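Local coordinates for penicillin binding protein 2X (Streptococcus thermophilus, PDB 5U47) that probably acts as a transpeptidase that cross-links peptidoglycan strands during septal cell-wall synthesis and is inactivated by beta-lactams, at residues Asp46-Ser51 with Ala138-Met143; Ala305-Ser310 with Pro460-Ala465; Thr424-Asn429 with Glu468-Met473. The protein carries 1 engineered substitution. All blocks are in the same frame, centred on the assembly; numbering follows the deposited sequence. Where two conformers were deposited one is given.

Contact 1. Residues Asp46-Ser51 with Ala138-Met143. With ACT (acetate ion), chain C.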
ATOM      1  N   ASP A  46       2.355 -20.233  -1.563  1.00 28.65           N
ATOM      2  CA  ASP A  46       3.430 -21.207  -1.426  1.00 30.55           C
ATOM      3  C   ASP A  46       3.297 -22.313  -2.450  1.00 31.46           C
ATOM      4  O   ASP A  46       2.194 -22.690  -2.821  1.00 31.71           O
ATOM      5  CB  ASP A  46       3.436 -21.857  -0.023  1.00 30.39           C
ATOM      6  CG  ASP A  46       4.041 -20.971   1.039  1.00 31.70           C
ATOM      7  OD1 ASP A  46       4.289 -19.781   0.738  1.00 30.99           O
ATOM      8  OD2 ASP A  46       4.283 -21.472   2.190  1.00 32.94           O
ATOM      9  N   SER A  47       4.446 -22.812  -2.893  1.00 33.05           N
ATOM     10  CA  SER A  47       4.545 -23.927  -3.819  1.00 35.73           C
ATOM     11  C   SER A  47       5.646 -24.860  -3.308  1.00 36.09           C
ATOM     12  O   SER A  47       6.789 -24.427  -3.080  1.00 34.74           O
ATOM     13  CB  SER A  47       4.875 -23.416  -5.213  1.00 37.39           C
ATOM     14  OG  SER A  47       5.190 -24.448  -6.098  1.00 41.05           O
ATOM     15  N   THR A  48       5.287 -26.124  -3.116  1.00 36.53           N
ATOM     16  CA  THR A  48       6.212 -27.139  -2.609  1.00 36.27           C
ATOM     17  C   THR A  48       6.674 -28.049  -3.727  1.00 36.34           C
ATOM     18  O   THR A  48       5.869 -28.545  -4.514  1.00 35.79           O
ATOM     19  CB  THR A  48       5.525 -28.033  -1.569  1.00 37.48           C
ATOM     20  OG1 THR A  48       4.921 -27.228  -0.575  1.00 37.60           O
ATOM     21  CG2 THR A  48       6.528 -28.970  -0.886  1.00 39.06           C
ATOM     22  N   SER A  49       7.979 -28.246  -3.801  1.00 36.90           N
ATOM     23  CA  SER A  49       8.573 -29.178  -4.748  1.00 36.99           C
ATOM     24  C   SER A  49       9.522 -30.056  -3.905  1.00 35.93           C
ATOM     25  O   SER A  49       9.709 -29.818  -2.702  1.00 35.35           O
ATOM     26  CB  SER A  49       9.260 -28.460  -5.898  1.00 36.79           C
ATOM     27  OG  SER A  49      10.352 -27.711  -5.435  1.00 39.99           O
ATOM     28  N   TYR A  50      10.103 -31.071  -4.512  1.00 36.02           N
ATOM     29  CA  TYR A  50      10.903 -32.028  -3.743  1.00 36.29           C
ATOM     30  C   TYR A  50      12.249 -32.355  -4.343  1.00 37.38           C
ATOM     31  O   TYR A  50      12.422 -32.318  -5.564  1.00 37.92           O
ATOM     32  CB  TYR A  50      10.106 -33.306  -3.570  1.00 36.28           C
ATOM     33  CG  TYR A  50       8.818 -33.115  -2.825  1.00 36.43           C
ATOM     34  CD1 TYR A  50       7.661 -32.721  -3.487  1.00 38.28           C
ATOM     35  CD2 TYR A  50       8.747 -33.338  -1.459  1.00 38.06           C
ATOM     36  CE1 TYR A  50       6.468 -32.539  -2.805  1.00 38.94           C
ATOM     37  CE2 TYR A  50       7.552 -33.175  -0.764  1.00 38.42           C
ATOM     38  CZ  TYR A  50       6.420 -32.771  -1.447  1.00 40.01           C
ATOM     39  OH  TYR A  50       5.228 -32.604  -0.776  1.00 42.46           O
ATOM     40  N   SER A  51      13.195 -32.665  -3.455  1.00 37.10           N
ATOM     41  CA  SER A  51      14.545 -33.048  -3.820  1.00 38.77           C
ATOM     42  C   SER A  51      14.725 -34.484  -3.365  1.00 40.19           C
ATOM     43  O   SER A  51      14.455 -34.809  -2.191  1.00 37.63           O
ATOM     44  CB  SER A  51      15.594 -32.166  -3.146  1.00 39.75           C
ATOM     45  OG  SER A  51      15.506 -30.828  -3.588  1.00 42.67           O
ATOM     46  N   ALA A 138      11.188 -31.611   1.191  1.00 36.06           N
ATOM     47  CA  ALA A 138      10.357 -30.539   0.669  1.00 37.23           C
ATOM     48  C   ALA A 138      11.127 -29.227   0.636  1.00 37.68           C
ATOM     49  O   ALA A 138      11.875 -28.910   1.561  1.00 36.93           O
ATOM     50  CB  ALA A 138       9.109 -30.377   1.518  1.00 36.67           C
ATOM     51  N   THR A 139      10.959 -28.489  -0.456  1.00 38.54           N
ATOM     52  CA  THR A 139      11.546 -27.166  -0.607  1.00 39.69           C
ATOM     53  C   THR A 139      10.401 -26.266  -1.071  1.00 39.50           C
ATOM     54  O   THR A 139       9.746 -26.537  -2.086  1.00 39.48           O
ATOM     55  CB  THR A 139      12.709 -27.130  -1.611  1.00 40.60           C
ATOM     56  OG1 THR A 139      12.248 -27.576  -2.889  1.00 45.92           O
ATOM     57  CG2 THR A 139      13.852 -28.010  -1.142  1.00 41.61           C
ATOM     58  N   THR A 140      10.173 -25.195  -0.327  1.00 37.97           N
ATOM     59  CA  THR A 140       9.077 -24.299  -0.610  1.00 37.77           C
ATOM     60  C   THR A 140       9.555 -23.030  -1.273  1.00 37.25           C
ATOM     61  O   THR A 140      10.547 -22.438  -0.837  1.00 38.50           O
ATOM     62  CB  THR A 140       8.361 -23.948   0.702  1.00 39.05           C
ATOM     63  OG1 THR A 140       7.885 -25.152   1.293  1.00 41.15           O
ATOM     64  CG2 THR A 140       7.201 -23.041   0.467  1.00 39.22           C
ATOM     65  N   SER A 141       8.857 -22.625  -2.335  1.00 35.63           N
ATOM     66  CA  SER A 141       9.113 -21.343  -2.985  1.00 34.97           C
ATOM     67  C   SER A 141       7.800 -20.550  -3.021  1.00 32.27           C
ATOM     68  O   SER A 141       6.710 -21.103  -2.840  1.00 31.27           O
ATOM     69  CB  SER A 141       9.673 -21.541  -4.398  1.00 36.30           C
ATOM     70  OG  SER A 141       8.742 -22.246  -5.192  1.00 37.00           O
ATOM     71  N   ARG A 142       7.912 -19.250  -3.235  1.00 30.84           N
ATOM     72  CA  ARG A 142       6.751 -18.379  -3.291  1.00 29.59           C
ATOM     73  C   ARG A 142       6.424 -18.149  -4.764  1.00 30.17           C
ATOM     74  O   ARG A 142       7.299 -17.769  -5.525  1.00 30.16           O
ATOM     75  CB  ARG A 142       7.085 -17.066  -2.606  1.00 28.67           C
ATOM     76  CG  ARG A 142       5.909 -16.163  -2.289  1.00 27.65           C
ATOM     77  CD  ARG A 142       5.026 -16.752  -1.186  1.00 26.95           C
ATOM     78  NE  ARG A 142       4.180 -15.736  -0.583  1.00 25.52           N
ATOM     79  CZ  ARG A 142       3.116 -15.977   0.183  1.00 25.91           C
ATOM     80  NH1 ARG A 142       2.706 -17.233   0.465  1.00 26.28           N
ATOM     81  NH2 ARG A 142       2.453 -14.962   0.683  1.00 24.58           N
ATOM     82  N   MET A 143       5.174 -18.395  -5.145  0.60 27.19           N
ATOM     83  CA  MET A 143       4.709 -18.243  -6.529  0.60 29.03           C
ATOM     84  C   MET A 143       3.847 -16.972  -6.660  0.60 26.20           C
ATOM     85  O   MET A 143       2.999 -16.721  -5.808  0.60 24.61           O
ATOM     86  CB  MET A 143       3.890 -19.484  -6.920  0.60 32.31           C
ATOM     87  CG  MET A 143       3.243 -19.412  -8.296  0.60 36.63           C
ATOM     88  SD  MET A 143       2.161 -20.804  -8.660  0.60 44.52           S
ATOM     89  CE  MET A 143       1.476 -20.229 -10.215  0.60 40.32           C
TER
HETATM   90  C   ACT C 802       2.076 -25.651  -0.345  1.00 64.65           C
HETATM   91  O   ACT C 802       1.277 -25.204   0.512  1.00 64.49           O
HETATM   92  OXT ACT C 802       3.284 -25.313  -0.367  1.00 57.03           O
HETATM   93  CH3 ACT C 802       1.571 -26.620  -1.376  1.00 62.33           C
HETATM   94  O   HOH W   1       9.476 -25.255  -4.439  0.50 34.29           O
HETATM   95  O   HOH W   2      13.408 -29.082  -4.686  1.00 42.12           O

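Contact 2. Residues Ala305-Ser310 with Pro460-Ala465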
ATOM      1  N   ALA A 305      -9.980  27.712   0.803  1.00 33.68           N
ATOM      2  CA  ALA A 305     -10.455  29.058   0.500  1.00 34.79           C
ATOM      3  C   ALA A 305     -11.976  29.102   0.540  1.00 35.45           C
ATOM      4  O   ALA A 305     -12.560  30.054   1.076  1.00 35.87           O
ATOM      5  CB  ALA A 305      -9.948  29.517  -0.859  1.00 35.10           C
ATOM      6  N   ILE A 306     -12.623  28.081  -0.021  1.00 34.57           N
ATOM      7  CA  ILE A 306     -14.089  28.033  -0.026  1.00 35.82           C
ATOM      8  C   ILE A 306     -14.605  27.848   1.396  1.00 36.99           C
ATOM      9  O   ILE A 306     -15.536  28.547   1.820  1.00 39.31           O
ATOM     10  CB  ILE A 306     -14.627  26.940  -0.968  1.00 35.13           C
ATOM     11  CG1 ILE A 306     -14.287  27.311  -2.423  1.00 34.91           C
ATOM     12  CG2 ILE A 306     -16.138  26.780  -0.791  1.00 36.26           C
ATOM     13  CD1 ILE A 306     -14.554  26.215  -3.433  1.00 34.20           C
ATOM     14  N   ASN A 307     -13.982  26.926   2.129  1.00 35.74           N
ATOM     15  CA  ASN A 307     -14.361  26.643   3.516  1.00 36.37           C
ATOM     16  C   ASN A 307     -14.119  27.855   4.459  1.00 38.02           C
ATOM     17  O   ASN A 307     -14.852  28.041   5.416  1.00 38.15           O
ATOM     18  CB  ASN A 307     -13.601  25.437   4.062  1.00 34.17           C
ATOM     19  CG  ASN A 307     -14.302  24.815   5.245  1.00 36.05           C
ATOM     20  OD1 ASN A 307     -15.408  24.293   5.106  1.00 36.82           O
ATOM     21  ND2 ASN A 307     -13.670  24.852   6.409  1.00 36.95           N
ATOM     22  N   ASN A 308     -13.082  28.641   4.177  1.00 38.31           N
ATOM     23  CA  ASN A 308     -12.726  29.818   4.982  1.00 41.00           C
ATOM     24  C   ASN A 308     -13.672  30.988   4.723  1.00 44.11           C
ATOM     25  O   ASN A 308     -13.698  31.935   5.496  1.00 45.23           O
ATOM     26  CB  ASN A 308     -11.293  30.266   4.641  1.00 40.45           C
ATOM     27  CG  ASN A 308     -10.733  31.274   5.625  1.00 42.83           C
ATOM     28  OD1 ASN A 308     -10.773  31.063   6.835  1.00 42.64           O
ATOM     29  ND2 ASN A 308     -10.161  32.370   5.101  1.00 43.92           N
ATOM     30  N   GLY A 309     -14.437  30.918   3.632  1.00 45.53           N
ATOM     31  CA  GLY A 309     -15.320  32.000   3.228  1.00 48.73           C
ATOM     32  C   GLY A 309     -14.569  33.084   2.457  1.00 50.11           C
ATOM     33  O   GLY A 309     -15.117  34.160   2.206  1.00 51.57           O
ATOM     34  N   SER A 310     -13.323  32.804   2.060  1.00 49.49           N
ATOM     35  CA  SER A 310     -12.486  33.793   1.361  1.00 52.94           C
ATOM     36  C   SER A 310     -12.258  33.451  -0.124  1.00 53.93           C
ATOM     37  O   SER A 310     -11.130  33.552  -0.649  1.00 54.84           O
ATOM     38  CB  SER A 310     -11.154  33.971   2.104  1.00 52.98           C
ATOM     39  OG  SER A 310     -10.453  32.744   2.215  1.00 49.37           O
ATOM     40  N   PRO A 460     -11.439  17.949   7.182  1.00 29.20           N
ATOM     41  CA  PRO A 460     -10.760  19.211   6.931  1.00 30.14           C
ATOM     42  C   PRO A 460     -11.654  20.344   6.405  1.00 30.86           C
ATOM     43  O   PRO A 460     -11.395  21.496   6.730  1.00 31.11           O
ATOM     44  CB  PRO A 460      -9.680  18.858   5.902  1.00 29.65           C
ATOM     45  CG  PRO A 460      -9.826  17.440   5.572  1.00 28.75           C
ATOM     46  CD  PRO A 460     -10.870  16.820   6.421  1.00 28.62           C
ATOM     47  N   VAL A 461     -12.688  20.016   5.622  1.00 30.72           N
ATOM     48  CA  VAL A 461     -13.586  21.030   5.044  1.00 32.05           C
ATOM     49  C   VAL A 461     -15.030  20.554   5.083  1.00 31.96           C
ATOM     50  O   VAL A 461     -15.304  19.383   5.325  1.00 30.31           O
ATOM     51  CB  VAL A 461     -13.189  21.383   3.581  1.00 32.36           C
ATOM     52  CG1 VAL A 461     -11.774  21.943   3.524  1.00 31.93           C
ATOM     53  CG2 VAL A 461     -13.310  20.174   2.668  1.00 30.26           C
ATOM     54  N   SER A 462     -15.954  21.479   4.873  1.00 31.37           N
ATOM     55  CA  SER A 462     -17.368  21.159   4.876  1.00 31.58           C
ATOM     56  C   SER A 462     -17.772  20.386   3.618  1.00 31.58           C
ATOM     57  O   SER A 462     -17.039  20.332   2.622  1.00 29.88           O
ATOM     58  CB  SER A 462     -18.191  22.440   4.941  1.00 33.60           C
ATOM     59  OG  SER A 462     -18.101  23.165   3.716  1.00 33.08           O
ATOM     60  N   LYS A 463     -18.953  19.804   3.682  1.00 31.97           N
ATOM     61  CA  LYS A 463     -19.545  19.090   2.555  1.00 33.91           C
ATOM     62  C   LYS A 463     -19.722  20.053   1.367  1.00 34.50           C
ATOM     63  O   LYS A 463     -19.437  19.700   0.206  1.00 31.93           O
ATOM     64  CB  LYS A 463     -20.901  18.544   2.992  1.00 36.38           C
ATOM     65  CG  LYS A 463     -21.774  17.961   1.898  1.00 39.83           C
ATOM     66  CD  LYS A 463     -23.067  17.449   2.521  1.00 44.01           C
ATOM     67  CE  LYS A 463     -24.095  17.058   1.483  1.00 45.92           C
ATOM     68  NZ  LYS A 463     -23.604  15.978   0.607  1.00 46.78           N
ATOM     69  N   GLN A 464     -20.198  21.261   1.671  1.00 34.61           N
ATOM     70  CA  GLN A 464     -20.424  22.266   0.635  1.00 36.68           C
ATOM     71  C   GLN A 464     -19.099  22.686  -0.025  1.00 34.09           C
ATOM     72  O   GLN A 464     -19.026  22.801  -1.248  1.00 34.80           O
ATOM     73  CB  GLN A 464     -21.177  23.479   1.204  1.00 39.80           C
ATOM     74  CG  GLN A 464     -21.522  24.533   0.164  1.00 42.74           C
ATOM     75  CD  GLN A 464     -22.278  25.717   0.739  1.00 47.48           C
ATOM     76  OE1 GLN A 464     -22.703  25.699   1.892  1.00 51.85           O
ATOM     77  NE2 GLN A 464     -22.444  26.759  -0.070  1.00 48.38           N
ATOM     78  N   ALA A 465     -18.057  22.899   0.774  1.00 32.32           N
ATOM     79  CA  ALA A 465     -16.740  23.271   0.218  1.00 32.19           C
ATOM     80  C   ALA A 465     -16.179  22.177  -0.704  1.00 30.37           C
ATOM     81  O   ALA A 465     -15.649  22.468  -1.786  1.00 29.79           O
ATOM     82  CB  ALA A 465     -15.752  23.579   1.327  1.00 32.34           C
TER

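Contact 3. Residues Thr424-Asn429 with Glu468-Met473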
ATOM      1  N   THR A 424      -9.435  11.926  -0.468  1.00 21.45           N
ATOM      2  CA  THR A 424     -10.670  11.301  -0.013  1.00 21.68           C
ATOM      3  C   THR A 424     -11.632  12.315   0.620  1.00 21.83           C
ATOM      4  O   THR A 424     -12.831  12.119   0.534  1.00 22.89           O
ATOM      5  CB  THR A 424     -10.474  10.120   0.984  1.00 21.36           C
ATOM      6  OG1 THR A 424      -9.822  10.584   2.173  1.00 21.85           O
ATOM      7  CG2 THR A 424      -9.693   9.024   0.382  1.00 21.66           C
ATOM      8  N   ALA A 425     -11.123  13.377   1.264  1.00 22.22           N
ATOM      9  CA  ALA A 425     -11.998  14.366   1.889  1.00 23.16           C
ATOM     10  C   ALA A 425     -12.746  15.149   0.806  1.00 24.81           C
ATOM     11  O   ALA A 425     -13.891  15.521   0.969  1.00 24.70           O
ATOM     12  CB  ALA A 425     -11.209  15.305   2.779  1.00 24.23           C
ATOM     13  N   ILE A 426     -12.089  15.365  -0.323  1.00 25.17           N
ATOM     14  CA  ILE A 426     -12.710  16.055  -1.439  1.00 25.15           C
ATOM     15  C   ILE A 426     -13.810  15.186  -2.050  1.00 26.40           C
ATOM     16  O   ILE A 426     -14.889  15.692  -2.345  1.00 25.72           O
ATOM     17  CB  ILE A 426     -11.654  16.408  -2.493  1.00 25.60           C
ATOM     18  CG1 ILE A 426     -10.568  17.311  -1.888  1.00 25.94           C
ATOM     19  CG2 ILE A 426     -12.299  17.055  -3.725  1.00 26.54           C
ATOM     20  CD1 ILE A 426     -11.036  18.687  -1.477  1.00 27.80           C
ATOM     21  N   SER A 427     -13.526  13.891  -2.217  1.00 25.43           N
ATOM     22  CA  SER A 427     -14.439  12.921  -2.826  1.00 28.78           C
ATOM     23  C   SER A 427     -15.545  12.401  -1.912  1.00 30.62           C
ATOM     24  O   SER A 427     -16.535  11.841  -2.400  1.00 34.31           O
ATOM     25  CB  SER A 427     -13.661  11.673  -3.299  1.00 28.06           C
ATOM     26  OG  SER A 427     -13.328  10.802  -2.184  1.00 32.48           O
ATOM     27  N   ASN A 428     -15.363  12.551  -0.604  1.00 28.99           N
ATOM     28  CA  ASN A 428     -16.305  12.011   0.386  1.00 28.02           C
ATOM     29  C   ASN A 428     -16.902  13.099   1.320  1.00 27.79           C
ATOM     30  O   ASN A 428     -16.792  13.005   2.552  1.00 26.21           O
ATOM     31  CB  ASN A 428     -15.567  10.925   1.202  1.00 25.33           C
ATOM     32  CG  ASN A 428     -16.461  10.225   2.209  1.00 25.10           C
ATOM     33  OD1 ASN A 428     -17.555   9.806   1.881  1.00 24.34           O
ATOM     34  ND2 ASN A 428     -15.972  10.080   3.453  1.00 24.44           N
ATOM     35  N   ASN A 429     -17.519  14.126   0.720  1.00 27.99           N
ATOM     36  CA  ASN A 429     -18.242  15.177   1.453  1.00 28.82           C
ATOM     37  C   ASN A 429     -17.472  15.866   2.593  1.00 27.38           C
ATOM     38  O   ASN A 429     -18.049  16.244   3.623  1.00 28.26           O
ATOM     39  CB  ASN A 429     -19.570  14.589   1.974  1.00 30.63           C
ATOM     40  CG  ASN A 429     -20.454  14.075   0.847  1.00 33.53           C
ATOM     41  OD1 ASN A 429     -20.825  12.894   0.810  1.00 35.89           O
ATOM     42  ND2 ASN A 429     -20.734  14.932  -0.107  1.00 32.28           N
ATOM     43  N   GLU A 468     -18.331  22.139  -3.986  1.00 32.52           N
ATOM     44  CA  GLU A 468     -17.998  23.280  -4.842  1.00 33.61           C
ATOM     45  C   GLU A 468     -16.622  23.111  -5.475  1.00 31.76           C
ATOM     46  O   GLU A 468     -16.436  23.430  -6.653  1.00 32.40           O
ATOM     47  CB  GLU A 468     -18.142  24.609  -4.087  1.00 35.94           C
ATOM     48  CG  GLU A 468     -19.598  24.898  -3.767  1.00 38.15           C
ATOM     49  CD  GLU A 468     -19.818  26.199  -3.016  1.00 42.34           C
ATOM     50  OE1 GLU A 468     -20.991  26.489  -2.651  1.00 44.17           O
ATOM     51  OE2 GLU A 468     -18.831  26.930  -2.788  1.00 44.79           O
ATOM     52  N   THR A 469     -15.672  22.596  -4.707  1.00 30.09           N
ATOM     53  CA  THR A 469     -14.336  22.329  -5.225  1.00 29.80           C
ATOM     54  C   THR A 469     -14.427  21.346  -6.404  1.00 29.45           C
ATOM     55  O   THR A 469     -13.837  21.597  -7.459  1.00 29.82           O
ATOM     56  CB  THR A 469     -13.389  21.780  -4.131  1.00 28.96           C
ATOM     57  OG1 THR A 469     -13.237  22.759  -3.100  1.00 29.84           O
ATOM     58  CG2 THR A 469     -12.018  21.471  -4.702  1.00 28.85           C
ATOM     59  N   ARG A 470     -15.216  20.275  -6.243  1.00 28.12           N
ATOM     60  CA  ARG A 470     -15.381  19.280  -7.316  1.00 27.73           C
ATOM     61  C   ARG A 470     -16.012  19.890  -8.562  1.00 28.81           C
ATOM     62  O   ARG A 470     -15.606  19.577  -9.677  1.00 28.32           O
ATOM     63  CB  ARG A 470     -16.194  18.069  -6.861  1.00 26.81           C
ATOM     64  CG  ARG A 470     -15.473  17.158  -5.857  1.00 25.90           C
ATOM     65  CD  ARG A 470     -16.157  15.799  -5.719  1.00 24.67           C
ATOM     66  NE  ARG A 470     -17.598  15.912  -5.471  1.00 26.32           N
ATOM     67  CZ  ARG A 470     -18.167  16.168  -4.290  1.00 28.33           C
ATOM     68  NH1 ARG A 470     -17.443  16.366  -3.183  1.00 28.21           N
ATOM     69  NH2 ARG A 470     -19.489  16.254  -4.211  1.00 29.56           N
ATOM     70  N   ASN A 471     -16.988  20.769  -8.371  1.00 30.87           N
ATOM     71  CA  ASN A 471     -17.619  21.436  -9.505  1.00 33.06           C
ATOM     72  C   ASN A 471     -16.621  22.371 -10.223  1.00 32.57           C
ATOM     73  O   ASN A 471     -16.552  22.360 -11.447  1.00 32.49           O
ATOM     74  CB  ASN A 471     -18.879  22.180  -9.093  1.00 35.91           C
ATOM     75  CG  ASN A 471     -19.553  22.846 -10.279  1.00 40.34           C
ATOM     76  OD1 ASN A 471     -19.861  22.189 -11.275  1.00 44.07           O
ATOM     77  ND2 ASN A 471     -19.755  24.153 -10.193  1.00 41.89           N
ATOM     78  N   TYR A 472     -15.834  23.149  -9.481  1.00 32.11           N
ATOM     79  CA  TYR A 472     -14.821  24.009 -10.125  1.00 33.57           C
ATOM     80  C   TYR A 472     -13.818  23.161 -10.908  1.00 31.88           C
ATOM     81  O   TYR A 472     -13.348  23.568 -11.968  1.00 33.00           O
ATOM     82  CB  TYR A 472     -14.085  24.913  -9.117  1.00 34.10           C
ATOM     83  CG  TYR A 472     -14.956  25.991  -8.506  1.00 35.82           C
ATOM     84  CD1 TYR A 472     -15.566  26.947  -9.307  1.00 37.92           C
ATOM     85  CD2 TYR A 472     -15.130  26.091  -7.131  1.00 35.71           C
ATOM     86  CE1 TYR A 472     -16.361  27.950  -8.762  1.00 39.01           C
ATOM     87  CE2 TYR A 472     -15.923  27.082  -6.582  1.00 37.12           C
ATOM     88  CZ  TYR A 472     -16.531  28.008  -7.403  1.00 38.89           C
ATOM     89  OH  TYR A 472     -17.311  28.995  -6.861  1.00 41.55           O
ATOM     90  N   MET A 473     -13.521  21.973 -10.394  1.00 29.95           N
ATOM     91  CA  MET A 473     -12.592  21.039 -11.062  1.00 29.67           C
ATOM     92  C   MET A 473     -13.107  20.467 -12.395  1.00 29.78           C
ATOM     93  O   MET A 473     -12.315  19.949 -13.187  1.00 30.80           O
ATOM     94  CB  MET A 473     -12.196  19.904 -10.105  1.00 27.98           C
ATOM     95  CG  MET A 473     -11.227  20.332  -9.018  1.00 27.77           C
ATOM     96  SD  MET A 473     -11.003  19.093  -7.717  1.00 26.53           S
ATOM     97  CE  MET A 473     -10.004  17.875  -8.561  1.00 25.48           C
TER

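Contact 1. Residues Asp46-Ser51 with Ala138-Met143
Thr139 O is gripped from two quarters: Ser49 N donates to it across the strands at 3.0 Å, and a bridging water donates to it as well. This antiparallel beta ladder joins strands 42-55 and 134-143 in the N-terminal region that belongs to the penicillin-binding protein dimerisation family. Ser49 with Thr139 and Ser47 with Ser141 are hydrogen-bonded pairs, each closed by two N-H to O bonds. Asp46 with Arg142, Thr48 with Thr140 and Tyr50 with Ala138 are the non-hydrogen-bonded pairs.

On the serine face, with Ser47, Ser49, Thr139 and Ser141, the same water also donates to Ser47 O and accepts from the hydroxyls of Ser49 and Ser141, tying both hydrogen-bonded pairs together. A second water lies between Ser51 OG and Thr139 OG1.

The other face ends in a salt bridge. Arg142 NH1 reaches Asp46 OD1 at 3.0 Å, coming from above the carboxylate plane, and the two flat groups stand 73° apart. The arginine CG lies anti to the backbone N (chi1 -167°), and the bend at chi2 (69°) sets Arg142 CD 3.7 Å from Asp46 OD1. Neither charge relies on this pair alone: Arg142 NE forms a salt bridge with Glu177 and NH1 also donates to Gly33 O, while Asp46 OD2 accepts from Arg32 N. Thr140 CG2 lies 3.7 Å from Asp46 OD2, the two side chains set aslant to each other.

Farther along this face Ala138 CB touches both Thr48 CG2, at 3.8 Å, and Tyr50 CE2, at 3.9 Å; the Tyr50 ring also makes a cation-pi contact with Lys119. Thr48 OG1 turns to an acetate ion, probably from the crystallisation liquor, and donates to the acetate OXT at 2.5 Å.

Contact 2. Residues Ala305-Ser310 with Pro460-Ala465
Ser462 N donates to Asn307 OD1 at 2.9 Å with an N-H...O angle of 157°, pinning the start of helix 463-478 to the end of helix 297-308 within the transpeptidase domain. The donor stands above the plane of the Asn307 amide, 52° out of it. Ser462 is the N-cap of its helix: its OG, set between the backbone N and the carbonyl carbon (chi1 70°), accepts from Ala465 N at 3.0 Å. That hydroxyl also lies near Asn307 OD1; a weak bond is possible there, though the hydroxyl proton could turn to a different acceptor instead. Asn307 thus holds the N-cap residue by the backbone N-H of Ser462, while the capping hydroxyl closes the first helical turn. The other end of the amide is held as well, since Asn307 ND2 donates to Tyr374 OH, which should fix the rotation of the group.

Around this polar centre the contact turns apolar. Val461 CG1 lies 4.0 Å from Asn307 CB, and Ala465 CB, in the first turn of helix 463-478, lies 3.9 Å from Asn307 CB. Helix 297-308 finishes in a Schellman motif at Gly309, whose positive phi turns the chain away just after these contacts. The neighbouring residue of Asn307, Ile306, lies against the first turn of helix 463-478 and packs its CG2 methyl 3.7 Å from Ala465 CA.

Contact 3. Residues Thr424-Asn429 with Glu468-Met473
The side chains of Ile426 and Arg470 pass one another with opposite headings; the arginine meets the isoleucine's branch methyl and then its backbone carbonyl. The contact packs the C-terminal end of helix 416-427 against the middle of helix 463-478, in the buried interior of the transpeptidase domain.

Ile426 CG2, anti to the backbone N, rests 3.8 Å from Arg470 CG. Beyond this aliphatic touch the arginine chain bends at chi3 (-51°), which places NE off the line of the preceding methylenes. Arg470 CD passes 3.6 Å from Ile426 O on the way, and NH1 then donates to that oxygen at 2.8 Å. The bond runs nearly along the C=O axis, with a C=O...N angle of 169°, and the oxygen approaches the guanidinium at its edge rather than over a face. The N-H...O arrangement is bent, at 144°.

The carbonyl belongs to the last turn of helix 416-427; Asn428 is the first residue to leave helical geometry. Arg470 thus gives a partner to a carbonyl at the C-terminal end, where its positive charge would also be expected to suit the helix dipole. The other guanidinium nitrogens bind the backbone too: NE donates to Ser536 O and NH2 to Glu537 O. Three carbonyls therefore hold the buried group, which joins the helix end to the segment following strand 526-534.

Ile426 also packs on Met300 of helix 297-308 and on Met533 of strand 526-534, placing it where helices and sheet converge. Toward helix 463-478, its CD1 makes a looser approach to Thr469 CG2, at 4.4 Å.

Overall arrangement
From the N terminus, contact 1 comes first: it closes a loop of 86 residues, rich in helix, by pairing strands 42-55 and 134-143, and it is complete before the other two begin. Contacts 2 and 3 lie on the opposite side of the chain's centre, with centres about 56 and 49 Å from that of contact 1. Their segments alternate along the chain, so the loops cross: 305-310 opens, 424-429 follows, then 460-465 and 468-473 close them in turn. Both use helix 463-478, joining it at its start to helix 297-308 and farther along to helix 416-427. Ile306 of contact 2 touches Glu468, Thr469 and Tyr472 of contact 3.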